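Local atomic coordinates of regulatory protein SdiA (Escherichia coli, PDB entry 4LFU), a protein that senses acyl-homoserine lactone autoinducers made by other bacteria and, as a DNA-binding transcription activator, raises expression of the ftsQAZ cell-division genes and of ydiV. Residues P49-R54 with A231-A236. Sequence-based numbering, arbitrary orientation.
Sequences PVPFTR and ACYAAA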
# COMPACT_ATOMS: atom_id res chain seq x y z
N PRO A 49 -1.00 -8.38 7.45
CA PRO A 49 -1.87 -8.95 6.43
C PRO A 49 -2.19 -10.43 6.68
O PRO A 49 -3.18 -10.93 6.18
CB PRO A 49 -1.05 -8.79 5.15
CG PRO A 49 0.34 -8.90 5.62
CD PRO A 49 0.34 -8.10 6.91
N VAL A 50 -1.34 -11.12 7.45
CA VAL A 50 -1.46 -12.57 7.69
C VAL A 50 -1.19 -12.84 9.17
O VAL A 50 -0.47 -12.06 9.81
CB VAL A 50 -0.44 -13.40 6.84
CG1 VAL A 50 -0.77 -13.32 5.36
CG2 VAL A 50 0.97 -12.95 7.07
N PRO A 51 -1.77 -13.93 9.74
CA PRO A 51 -2.68 -14.93 9.14
C PRO A 51 -4.03 -14.31 8.74
O PRO A 51 -4.47 -13.34 9.39
CB PRO A 51 -2.88 -15.96 10.27
CG PRO A 51 -1.77 -15.72 11.22
CD PRO A 51 -1.48 -14.24 11.15
N PHE A 52 -4.65 -14.82 7.67
CA PHE A 52 -5.88 -14.24 7.12
C PHE A 52 -7.06 -14.37 8.06
O PHE A 52 -8.00 -13.57 8.03
CB PHE A 52 -6.25 -14.89 5.79
CG PHE A 52 -5.19 -14.76 4.74
CD1 PHE A 52 -5.03 -13.57 4.05
CD2 PHE A 52 -4.38 -15.84 4.41
CE1 PHE A 52 -4.07 -13.46 3.05
CE2 PHE A 52 -3.43 -15.74 3.43
CZ PHE A 52 -3.27 -14.56 2.74
N THR A 53 -6.97 -15.39 8.90
CA THR A 53 -8.04 -15.90 9.72
C THR A 53 -8.07 -15.26 11.11
O THR A 53 -9.14 -15.08 11.70
CB THR A 53 -7.89 -17.44 9.78
OG1 THR A 53 -8.98 -18.02 9.05
CG2 THR A 53 -7.82 -17.96 11.20
N ARG A 54 -6.91 -14.89 11.64
CA ARG A 54 -6.88 -14.03 12.83
C ARG A 54 -5.69 -13.10 12.69
O ARG A 54 -4.63 -13.40 13.22
CB ARG A 54 -6.76 -14.86 14.12
CG ARG A 54 -7.30 -14.12 15.34
CD ARG A 54 -6.42 -14.35 16.55
NE ARG A 54 -6.64 -15.67 17.15
CZ ARG A 54 -6.21 -16.03 18.36
NH1 ARG A 54 -5.51 -15.17 19.11
NH2 ARG A 54 -6.46 -17.25 18.82
N ALA A 231 1.12 -19.64 -2.01
CA ALA A 231 0.76 -18.64 -3.01
C ALA A 231 -0.01 -17.46 -2.41
O ALA A 231 0.24 -16.31 -2.75
CB ALA A 231 -0.03 -19.30 -4.15
N CYS A 232 -0.96 -17.74 -1.51
CA CYS A 232 -1.77 -16.67 -0.89
C CYS A 232 -0.98 -15.79 0.03
O CYS A 232 -1.18 -14.60 0.03
CB CYS A 232 -2.97 -17.24 -0.13
SG CYS A 232 -4.18 -17.88 -1.25
N TYR A 233 -0.09 -16.37 0.82
CA TYR A 233 0.82 -15.60 1.67
C TYR A 233 1.76 -14.69 0.85
O TYR A 233 1.91 -13.50 1.16
CB TYR A 233 1.61 -16.53 2.60
CG TYR A 233 0.90 -16.83 3.91
CD1 TYR A 233 -0.38 -17.37 3.94
CD2 TYR A 233 1.52 -16.56 5.14
CE1 TYR A 233 -1.02 -17.66 5.14
CE2 TYR A 233 0.88 -16.84 6.36
CZ TYR A 233 -0.39 -17.39 6.35
OH TYR A 233 -1.01 -17.68 7.54
N ALA A 234 2.35 -15.27 -0.18
CA ALA A 234 3.15 -14.54 -1.18
C ALA A 234 2.39 -13.40 -1.88
O ALA A 234 2.90 -12.28 -2.02
CB ALA A 234 3.65 -15.53 -2.22
N ALA A 235 1.19 -13.71 -2.34
CA ALA A 235 0.31 -12.74 -2.97
C ALA A 235 -0.05 -11.61 -1.99
O ALA A 235 0.01 -10.42 -2.36
CB ALA A 235 -0.91 -13.42 -3.47
N ALA A 236 -0.38 -11.96 -0.73
CA ALA A 236 -0.83 -10.95 0.26
C ALA A 236 0.25 -9.95 0.67
O ALA A 236 -0.04 -8.76 0.85
CB ALA A 236 -1.40 -11.62 1.48
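Phe52 drives its ring tip-first into a hollow on helix 227-237 bounded by Cys232, Tyr233 and Ala236. At the bottom of that hollow CZ comes within 3.4 Å of Cys232 O, which meets the ring edge close to its plane and already accepts the helical bond from Ala236 N. The methyl of Ala236 fits against the same edge, its CB 3.6 Å from Phe52 CE1. Tyr233 forms another wall: its CD1 is 3.5 Å from Phe52 CE2, and the two ring planes stand at 89°, the two side chains reaching out from their backbones in opposing senses. Here a loop between strands 41-47 and 57-61 of the autoinducer-binding domain docks on the last helix of the LuxR-type helix-turn-helix domain, so the contact joins the ligand-sensing and DNA-binding domains of one chain. Val50 is the second bump. Its CG1, anti to the carbonyl carbon (chi1 -67°), sits almost squarely over one face of the Tyr233 ring, a CH-pi contact 3.9 Å from the centroid, and the same methyl also lies over the Phe52 ring toward its rim. Beyond the cis peptide that joins Val50 to Pro51, Pro51 CA packs 3.6 Å from Tyr233 OH. That hydroxyl is hydrogen-bonded to Glu193 of the second subunit, whose side chain also packs on Pro51 and Phe52.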